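Side-chain contacts in KLLA0B12012p (Kluyveromyces lactis, PDB 6Y3P), which binds the mRNA decapping enzyme Dcp2 and carries, in the C-terminal portion present here, an ATP-grasp domain of the tubulin-tyrosine ligase family that probably binds ATP: residues A[306-311]-A[327-332]; A[84-89]-A[344-349]; A[217-222]-A[298-303]. All blocks are in the same frame, centred on the assembly; numbering follows the deposited sequence.

Overall arrangement
The three contacts gather around one antiparallel sheet. Contact 1 and contact 3 both use helix 290-313, which lies against neighbouring strands 326-335 and 215-224, and their centres are about 8 Å apart. Contact 2 sets helix 83-95 against strand 341-347, the neighbour of strand 326-335 on its other edge; its centre is also about 8 Å from that of contact 1, but about 14 Å from that of contact 3. Backbone bonds stitch the strands together, F331 N to C219 O at 2.7 Å and D332 O to L344 N at 2.8 Å. E345 and N347 of contact 2 lie beside D332 of contact 1, consistent with the nucleotide and metal site of related ATP-grasp enzymes.

Contact 1: residues A[306-311]-A[327-332]; sequences ELFKAA and ETFGFD
F331 is met by both L307 and F308, and the whole contact is apolar. Its ring receives the leucine at one ring atom and the phenylalanine at the next: L307 CD2 lies 3.8 Å from F331 CE2, while F308 CE2 lies 3.7 Å from F331 CZ. The F308 and F331 rings meet obliquely, their planes about 40° apart, and the L307 side chain crosses that of F331 at a slant. The leucine reaches this place because its CG stands anti to the backbone N (chi1 -177°), and CD2 then continues the extended chain.

Between the aromatic groups there is a second, looser meeting. F308 CZ is 4.4 Å from F329 CE1; in the F308 ring CE2 is nearest F331, while CZ lies between F331 and F329. F308 starts out along the helix flank and only its far end comes close to the strand. A third ring, F319, packs edge-to-face with F308. E327 CG sits 3.8 Å above one face of the F329 ring, toward its rim.

The carboxylates of the strand have other partners: D332 forms a salt bridge with R218, and E327 with R77. F331 and F329 alternate with G330 and D332 along the strand, which gives it one aromatic side facing helix 290-313.

With axes 13.8 Å apart and crossing at 115°, the two backbones are bridged by long side chains alone. All four touching residues are buried, and their cohesion rests on dispersion and the exclusion of water.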
loop_
_atom_site.group_PDB
_atom_site.type_symbol
_atom_site.label_atom_id
_atom_site.label_comp_id
_atom_site.label_asym_id
_atom_site.label_seq_id
_atom_site.Cartn_x
_atom_site.Cartn_y
_atom_site.Cartn_z
ATOM N N GLU A 306 11.973 3.328 -5.425
ATOM C CA GLU A 306 11.927 2.723 -6.757
ATOM C C GLU A 306 10.532 2.821 -7.338
ATOM O O GLU A 306 10.391 3.174 -8.512
ATOM C CB GLU A 306 12.384 1.255 -6.678
ATOM C CG GLU A 306 13.879 1.078 -6.479
ATOM C CD GLU A 306 14.698 1.672 -7.606
ATOM O OE1 GLU A 306 14.561 1.170 -8.744
ATOM O OE2 GLU A 306 15.377 2.703 -7.380
ATOM N N LEU A 307 9.496 2.578 -6.513
ATOM C CA LEU A 307 8.101 2.673 -6.960
ATOM C C LEU A 307 7.729 4.076 -7.372
ATOM O O LEU A 307 7.093 4.259 -8.411
ATOM C CB LEU A 307 7.109 2.095 -5.933
ATOM C CG LEU A 307 5.625 2.081 -6.335
ATOM C CD1 LEU A 307 5.424 1.424 -7.718
ATOM C CD2 LEU A 307 4.813 1.353 -5.334
ATOM N N PHE A 308 8.125 5.069 -6.590
ATOM C CA PHE A 308 7.830 6.444 -6.954
ATOM C C PHE A 308 8.621 6.880 -8.200
ATOM O O PHE A 308 8.074 7.602 -9.030
ATOM C CB PHE A 308 7.975 7.390 -5.750
ATOM C CG PHE A 308 6.696 7.332 -4.940
ATOM C CD1 PHE A 308 5.514 7.887 -5.430
ATOM C CD2 PHE A 308 6.646 6.631 -3.740
ATOM C CE1 PHE A 308 4.318 7.748 -4.735
ATOM C CE2 PHE A 308 5.444 6.494 -3.042
ATOM C CZ PHE A 308 4.289 7.050 -3.544
ATOM N N LYS A 309 9.836 6.353 -8.402
ATOM C CA LYS A 309 10.598 6.640 -9.623
ATOM C C LYS A 309 9.871 6.001 -10.832
ATOM O O LYS A 309 9.707 6.657 -11.870
ATOM C CB LYS A 309 12.037 6.149 -9.526
ATOM C CG LYS A 309 12.854 6.952 -8.537
ATOM C CD LYS A 309 14.335 6.960 -8.886
ATOM C CE LYS A 309 15.168 6.080 -8.002
ATOM N NZ LYS A 309 16.589 6.516 -8.022
ATOM N N ALA A 310 9.358 4.767 -10.648
ATOM C CA ALA A 310 8.590 4.020 -11.655
ATOM C C ALA A 310 7.345 4.785 -12.058
ATOM O O ALA A 310 7.175 5.069 -13.237
ATOM C CB ALA A 310 8.197 2.647 -11.114
ATOM N N ALA A 311 6.510 5.151 -11.055
ATOM C CA ALA A 311 5.224 5.849 -11.135
ATOM C C ALA A 311 5.269 7.175 -11.867
ATOM O O ALA A 311 4.399 7.458 -12.680
ATOM C CB ALA A 311 4.667 6.053 -9.737
ATOM N N GLU A 327 0.078 13.431 0.714
ATOM C CA GLU A 327 -0.784 12.281 0.911
ATOM C C GLU A 327 -0.065 11.208 1.680
ATOM O O GLU A 327 1.077 10.906 1.359
ATOM C CB GLU A 327 -1.351 11.723 -0.419
ATOM C CG GLU A 327 -2.478 10.722 -0.179
ATOM C CD GLU A 327 -3.325 10.273 -1.352
ATOM O OE1 GLU A 327 -3.239 10.909 -2.425
ATOM O OE2 GLU A 327 -4.077 9.281 -1.196
ATOM N N THR A 328 -0.747 10.592 2.662
ATOM C CA THR A 328 -0.129 9.468 3.339
ATOM C C THR A 328 -0.889 8.217 2.888
ATOM O O THR A 328 -2.120 8.160 2.918
ATOM C CB THR A 328 0.135 9.647 4.841
ATOM O OG1 THR A 328 -0.383 8.549 5.583
ATOM C CG2 THR A 328 -0.314 10.960 5.391
ATOM N N PHE A 329 -0.131 7.259 2.377
ATOM C CA PHE A 329 -0.645 6.008 1.857
ATOM C C PHE A 329 -0.248 4.881 2.810
ATOM O O PHE A 329 0.755 4.992 3.522
ATOM C CB PHE A 329 -0.019 5.705 0.482
ATOM C CG PHE A 329 -0.177 6.766 -0.581
ATOM C CD1 PHE A 329 0.775 7.770 -0.731
ATOM C CD2 PHE A 329 -1.230 6.709 -1.491
ATOM C CE1 PHE A 329 0.655 8.726 -1.752
ATOM C CE2 PHE A 329 -1.347 7.662 -2.516
ATOM C CZ PHE A 329 -0.409 8.668 -2.632
ATOM N N GLY A 330 -1.025 3.797 2.757
ATOM C CA GLY A 330 -0.781 2.565 3.487
ATOM C C GLY A 330 -0.164 1.520 2.578
ATOM O O GLY A 330 -0.851 0.967 1.715
ATOM N N PHE A 331 1.158 1.273 2.728
ATOM C CA PHE A 331 1.856 0.277 1.925
ATOM C C PHE A 331 1.830 -1.062 2.630
ATOM O O PHE A 331 2.261 -1.166 3.774
ATOM C CB PHE A 331 3.293 0.697 1.611
ATOM C CG PHE A 331 3.478 1.591 0.413
ATOM C CD1 PHE A 331 2.845 2.828 0.343
ATOM C CD2 PHE A 331 4.407 1.274 -0.568
ATOM C CE1 PHE A 331 3.086 3.686 -0.720
ATOM C CE2 PHE A 331 4.644 2.136 -1.636
ATOM C CZ PHE A 331 3.983 3.337 -1.705
ATOM N N ASP A 332 1.301 -2.073 1.954
ATOM C CA ASP A 332 1.224 -3.417 2.501
ATOM C C ASP A 332 2.234 -4.346 1.867
ATOM O O ASP A 332 2.234 -4.591 0.643
ATOM C CB ASP A 332 -0.205 -3.978 2.460
ATOM C CG ASP A 332 -1.116 -3.205 3.405
ATOM O OD1 ASP A 332 -1.138 -3.535 4.621
ATOM O OD2 ASP A 332 -1.732 -2.218 2.955
#

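Contact 2: residues A[84-89]-A[344-349]; sequences HYLSHT and LEVNAF
Within 84-89, L86 makes the contact with segment 344-349, and both of its methyl groups are used. CB leaves the helix toward the strand, and CG swings opposite the backbone N, carrying the branch straight out from the helix. CB and CG themselves stay farther from the strand; the touching falls to the two tips. CD2, which prolongs the chain away from CA, comes up against the backbone, 4.3 Å from L344 O and 4.3 Å from E345 CA. CD1 turns along the strand instead and lies 4.4 Å from V346 CG2, a loose apolar meeting of two methyl groups. The fork of the leucine is thus laid across a short run of backbone on one side and a valine branch on the other.

V346 points at the helix, whereas L344 points away from it and the end of E345 leads away as well. The strand has a classic beta bulge here: L344 and E345 both face D332 on the adjacent strand. L344 O, the carbonyl beside CD2, is hydrogen-bonded by K83 NZ from the start of the same helix. L307 of helix 290-313 and I80 also touch both L86 and V346, so the gap between helix and strand is filled from several elements.

The axes approach to 9.3 Å and cross at 113°. The strand carries E345, V346 and N347, a sequence resembling the Glu-X-Asn motif with which ATP-grasp enzymes commonly hold magnesium; if that correspondence holds, L86 backs this strand on the side away from the E345 carboxylate, within an ATP-grasp fold of the tubulin-tyrosine ligase type.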
loop_
_atom_site.group_PDB
_atom_site.type_symbol
_atom_site.label_atom_id
_atom_site.label_comp_id
_atom_site.label_asym_id
_atom_site.label_seq_id
_atom_site.Cartn_x
_atom_site.Cartn_y
_atom_site.Cartn_z
ATOM N N HIS A 84 -4.097 -3.549 -10.308
ATOM C CA HIS A 84 -3.905 -3.986 -11.693
ATOM C C HIS A 84 -2.891 -3.045 -12.363
ATOM O O HIS A 84 -1.897 -3.496 -12.945
ATOM C CB HIS A 84 -5.239 -4.057 -12.469
ATOM C CG HIS A 84 -5.086 -4.262 -13.953
ATOM N ND1 HIS A 84 -5.004 -3.187 -14.829
ATOM C CD2 HIS A 84 -5.007 -5.411 -14.671
ATOM C CE1 HIS A 84 -4.867 -3.710 -16.040
ATOM N NE2 HIS A 84 -4.873 -5.042 -16.000
ATOM N N TYR A 85 -3.098 -1.744 -12.183
ATOM C CA TYR A 85 -2.274 -0.695 -12.759
ATOM C C TYR A 85 -0.878 -0.617 -12.127
ATOM O O TYR A 85 0.086 -0.365 -12.854
ATOM C CB TYR A 85 -3.043 0.632 -12.726
ATOM C CG TYR A 85 -4.200 0.577 -13.698
ATOM C CD1 TYR A 85 -4.023 0.907 -15.040
ATOM C CD2 TYR A 85 -5.436 0.050 -13.317
ATOM C CE1 TYR A 85 -5.059 0.778 -15.965
ATOM C CE2 TYR A 85 -6.478 -0.097 -14.236
ATOM C CZ TYR A 85 -6.292 0.291 -15.557
ATOM O OH TYR A 85 -7.321 0.213 -16.474
ATOM N N LEU A 86 -0.758 -0.928 -10.813
ATOM C CA LEU A 86 0.495 -0.984 -10.054
ATOM C C LEU A 86 1.427 -1.960 -10.755
ATOM O O LEU A 86 2.568 -1.596 -11.049
ATOM C CB LEU A 86 0.250 -1.442 -8.585
ATOM C CG LEU A 86 1.464 -1.490 -7.651
ATOM C CD1 LEU A 86 1.993 -0.083 -7.351
ATOM C CD2 LEU A 86 1.121 -2.187 -6.343
ATOM N N SER A 87 0.904 -3.178 -11.066
ATOM C CA SER A 87 1.606 -4.243 -11.771
ATOM C C SER A 87 2.175 -3.706 -13.062
ATOM O O SER A 87 3.382 -3.813 -13.260
ATOM C CB SER A 87 0.684 -5.434 -12.027
ATOM O OG SER A 87 0.954 -6.507 -11.136
ATOM N N HIS A 88 1.351 -3.006 -13.865
ATOM C CA HIS A 88 1.780 -2.413 -15.130
ATOM C C HIS A 88 2.852 -1.373 -14.944
ATOM O O HIS A 88 3.821 -1.380 -15.696
ATOM C CB HIS A 88 0.599 -1.882 -15.941
ATOM C CG HIS A 88 -0.167 -2.971 -16.623
ATOM N ND1 HIS A 88 0.217 -3.455 -17.870
ATOM C CD2 HIS A 88 -1.242 -3.676 -16.192
ATOM C CE1 HIS A 88 -0.649 -4.415 -18.164
ATOM N NE2 HIS A 88 -1.544 -4.587 -17.185
ATOM N N THR A 89 2.727 -0.527 -13.916
ATOM C CA THR A 89 3.741 0.492 -13.601
ATOM C C THR A 89 5.093 -0.181 -13.312
ATOM O O THR A 89 6.104 0.233 -13.876
ATOM C CB THR A 89 3.321 1.366 -12.394
ATOM O OG1 THR A 89 1.915 1.582 -12.412
ATOM C CG2 THR A 89 4.037 2.705 -12.373
ATOM N N LEU A 344 2.687 -5.884 -1.814
ATOM C CA LEU A 344 1.433 -6.450 -2.235
ATOM C C LEU A 344 0.540 -5.367 -2.830
ATOM O O LEU A 344 0.013 -5.555 -3.924
ATOM C CB LEU A 344 0.761 -7.174 -1.046
ATOM C CG LEU A 344 -0.650 -7.710 -1.268
ATOM C CD1 LEU A 344 -0.662 -8.931 -2.226
ATOM C CD2 LEU A 344 -1.303 -8.049 0.067
ATOM N N GLU A 345 0.346 -4.248 -2.109
ATOM C CA GLU A 345 -0.544 -3.161 -2.552
ATOM C C GLU A 345 -0.272 -1.855 -1.837
ATOM O O GLU A 345 0.395 -1.814 -0.791
ATOM C CB GLU A 345 -2.025 -3.544 -2.347
ATOM C CG GLU A 345 -2.411 -3.716 -0.883
ATOM C CD GLU A 345 -3.719 -4.431 -0.601
ATOM O OE1 GLU A 345 -4.549 -4.540 -1.532
ATOM O OE2 GLU A 345 -3.923 -4.863 0.558
ATOM N N VAL A 346 -0.839 -0.787 -2.408
ATOM C CA VAL A 346 -0.772 0.569 -1.895
ATOM C C VAL A 346 -2.235 0.975 -1.713
ATOM O O VAL A 346 -3.027 0.865 -2.638
ATOM C CB VAL A 346 0.015 1.494 -2.876
ATOM C CG1 VAL A 346 -0.003 2.954 -2.428
ATOM C CG2 VAL A 346 1.449 1.001 -3.089
ATOM N N ASN A 347 -2.600 1.356 -0.499
ATOM C CA ASN A 347 -3.954 1.775 -0.155
ATOM C C ASN A 347 -3.991 3.260 0.168
ATOM O O ASN A 347 -3.244 3.749 1.016
ATOM C CB ASN A 347 -4.523 0.963 1.024
ATOM C CG ASN A 347 -4.621 -0.513 0.751
ATOM O OD1 ASN A 347 -5.415 -0.973 -0.075
ATOM N ND2 ASN A 347 -3.793 -1.281 1.426
ATOM N N ALA A 348 -4.856 3.960 -0.548
ATOM C CA ALA A 348 -5.175 5.372 -0.389
ATOM C C ALA A 348 -6.164 5.428 0.758
ATOM O O ALA A 348 -6.948 4.484 0.944
ATOM C CB ALA A 348 -5.857 5.901 -1.655
ATOM N N PHE A 349 -6.132 6.537 1.511
ATOM C CA PHE A 349 -7.012 6.832 2.643
ATOM C C PHE A 349 -7.174 5.601 3.583
ATOM O O PHE A 349 -8.289 5.111 3.811
ATOM C CB PHE A 349 -8.340 7.429 2.126
ATOM C CG PHE A 349 -8.129 8.865 1.684
ATOM C CD1 PHE A 349 -7.535 9.154 0.455
ATOM C CD2 PHE A 349 -8.455 9.925 2.527
ATOM C CE1 PHE A 349 -7.290 10.474 0.073
ATOM C CE2 PHE A 349 -8.194 11.242 2.149
ATOM C CZ PHE A 349 -7.627 11.511 0.918
#

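Contact 3: residues A[217-222]-A[298-303]; sequences IRCYVT and TQIHEA
Strand 215-224 passes helix 290-313 with C219 and I300 as the closest residues along the backbones, their CA atoms 8.4 Å apart. I300 alone provides the helix side of the contact, and its two branches are divided between two strand residues. CG2 reaches C219 SG at 3.7 Å. The cysteine is extended toward it, with SG trans to its own backbone N (chi1 177°), and the tip of CG2 comes against the flank of the sulfur, roughly at right angles to the CB-SG bond. The other branch runs through CG1 to CD1, which lies 4.3 Å from I217 CD1, a wider meeting of two terminal methyl groups. I300 therefore straddles two successive residues of the strand's helix-facing side, I217 and C219, and all three are buried.

F333 of strand 326-335 and M235 of strand 228-239 also touch I300. The contact itself is wholly apolar, but polar ties lie beside it. H301 NE2 is hydrogen-bonded to D233 OD1, linking the helix to strand 228-239, and Q299 bonds through its amide to Y339 O and V341 N, linking it to the turn between strands 326-335 and 341-347.

R218 and Y220, the alternate residues, lie on the other side of the strand, where Y220 packs on helix 357-375. An antiparallel sheet backed by a long helix such as 290-313 is consistent with a subdomain of the ATP-grasp fold.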
loop_
_atom_site.group_PDB
_atom_site.type_symbol
_atom_site.label_atom_id
_atom_site.label_comp_id
_atom_site.label_asym_id
_atom_site.label_seq_id
_atom_site.Cartn_x
_atom_site.Cartn_y
_atom_site.Cartn_z
ATOM N N ILE A 217 3.015 -6.313 6.821
ATOM C CA ILE A 217 3.487 -5.043 7.333
ATOM C C ILE A 217 2.660 -3.931 6.680
ATOM O O ILE A 217 2.494 -3.884 5.459
ATOM C CB ILE A 217 5.014 -4.797 7.156
ATOM C CG1 ILE A 217 5.840 -5.876 7.889
ATOM C CG2 ILE A 217 5.390 -3.384 7.649
ATOM C CD1 ILE A 217 7.345 -5.820 7.681
ATOM N N ARG A 218 2.142 -3.041 7.507
ATOM C CA ARG A 218 1.479 -1.831 7.059
ATOM C C ARG A 218 2.508 -0.717 7.328
ATOM O O ARG A 218 2.851 -0.434 8.482
ATOM C CB ARG A 218 0.161 -1.586 7.828
ATOM C CG ARG A 218 -0.538 -0.242 7.504
ATOM C CD ARG A 218 -0.727 -0.062 6.010
ATOM N NE ARG A 218 -2.088 0.315 5.630
ATOM C CZ ARG A 218 -3.117 -0.522 5.531
ATOM N NH1 ARG A 218 -4.306 -0.077 5.145
ATOM N NH2 ARG A 218 -2.972 -1.804 5.849
ATOM N N CYS A 219 3.018 -0.124 6.253
ATOM C CA CYS A 219 3.983 0.961 6.303
ATOM C C CYS A 219 3.295 2.274 5.813
ATOM O O CYS A 219 2.758 2.303 4.699
ATOM C CB CYS A 219 5.193 0.586 5.444
ATOM S SG CYS A 219 6.462 1.872 5.324
ATOM N N TYR A 220 3.247 3.333 6.665
ATOM C CA TYR A 220 2.682 4.623 6.225
ATOM C C TYR A 220 3.739 5.415 5.482
ATOM O O TYR A 220 4.839 5.614 5.988
ATOM C CB TYR A 220 2.096 5.438 7.373
ATOM C CG TYR A 220 0.978 4.691 8.059
ATOM C CD1 TYR A 220 -0.234 4.460 7.409
ATOM C CD2 TYR A 220 1.146 4.166 9.339
ATOM C CE1 TYR A 220 -1.260 3.743 8.022
ATOM C CE2 TYR A 220 0.123 3.454 9.969
ATOM C CZ TYR A 220 -1.086 3.260 9.311
ATOM O OH TYR A 220 -2.106 2.569 9.902
ATOM N N VAL A 221 3.418 5.807 4.257
ATOM C CA VAL A 221 4.304 6.518 3.359
ATOM C C VAL A 221 3.660 7.852 3.035
ATOM O O VAL A 221 2.526 7.871 2.571
ATOM C CB VAL A 221 4.570 5.676 2.091
ATOM C CG1 VAL A 221 5.460 6.435 1.100
ATOM C CG2 VAL A 221 5.184 4.328 2.443
ATOM N N THR A 222 4.364 8.967 3.295
ATOM C CA THR A 222 3.834 10.298 3.010
ATOM C C THR A 222 4.562 10.909 1.845
ATOM O O THR A 222 5.780 11.022 1.860
ATOM C CB THR A 222 3.832 11.220 4.264
ATOM O OG1 THR A 222 3.219 10.548 5.355
ATOM C CG2 THR A 222 3.114 12.546 4.031
ATOM N N THR A 298 15.460 -1.280 5.306
ATOM C CA THR A 298 16.295 -0.933 4.153
ATOM C C THR A 298 15.578 -1.339 2.865
ATOM O O THR A 298 15.343 -0.468 2.030
ATOM C CB THR A 298 17.685 -1.503 4.374
ATOM O OG1 THR A 298 18.156 -0.874 5.569
ATOM C CG2 THR A 298 18.654 -1.218 3.203
ATOM N N GLN A 299 15.127 -2.610 2.761
ATOM C CA GLN A 299 14.321 -3.093 1.613
ATOM C C GLN A 299 13.069 -2.260 1.393
ATOM O O GLN A 299 12.750 -1.944 0.246
ATOM C CB GLN A 299 13.862 -4.542 1.805
ATOM C CG GLN A 299 14.970 -5.572 1.880
ATOM C CD GLN A 299 14.382 -6.913 2.230
ATOM O OE1 GLN A 299 13.695 -7.542 1.411
ATOM N NE2 GLN A 299 14.622 -7.368 3.469
ATOM N N ILE A 300 12.364 -1.886 2.478
ATOM C CA ILE A 300 11.131 -1.085 2.362
ATOM C C ILE A 300 11.424 0.304 1.744
ATOM O O ILE A 300 10.725 0.738 0.821
ATOM C CB ILE A 300 10.345 -1.029 3.707
ATOM C CG1 ILE A 300 9.588 -2.362 3.907
ATOM C CG2 ILE A 300 9.367 0.174 3.741
ATOM C CD1 ILE A 300 9.109 -2.722 5.343
ATOM N N HIS A 301 12.458 0.974 2.234
ATOM C CA HIS A 301 12.849 2.297 1.742
ATOM C C HIS A 301 13.271 2.221 0.317
ATOM O O HIS A 301 12.961 3.115 -0.440
ATOM C CB HIS A 301 14.021 2.825 2.551
ATOM C CG HIS A 301 13.675 3.152 3.954
ATOM N ND1 HIS A 301 14.547 3.834 4.757
ATOM C CD2 HIS A 301 12.549 2.897 4.649
ATOM C CE1 HIS A 301 13.926 3.983 5.911
ATOM N NE2 HIS A 301 12.718 3.447 5.880
ATOM N N GLU A 302 13.979 1.162 -0.061
ATOM C CA GLU A 302 14.404 0.979 -1.429
ATOM C C GLU A 302 13.235 0.759 -2.376
ATOM O O GLU A 302 13.191 1.378 -3.440
ATOM C CB GLU A 302 15.444 -0.146 -1.509
ATOM C CG GLU A 302 16.352 -0.060 -2.717
ATOM C CD GLU A 302 16.945 1.294 -3.076
ATOM O OE1 GLU A 302 17.250 2.104 -2.166
ATOM O OE2 GLU A 302 17.128 1.527 -4.291
ATOM N N ALA A 303 12.269 -0.082 -1.964
ATOM C CA ALA A 303 11.086 -0.442 -2.746
ATOM C C ALA A 303 10.132 0.739 -2.974
ATOM O O ALA A 303 9.625 0.913 -4.093
ATOM C CB ALA A 303 10.368 -1.620 -2.112
#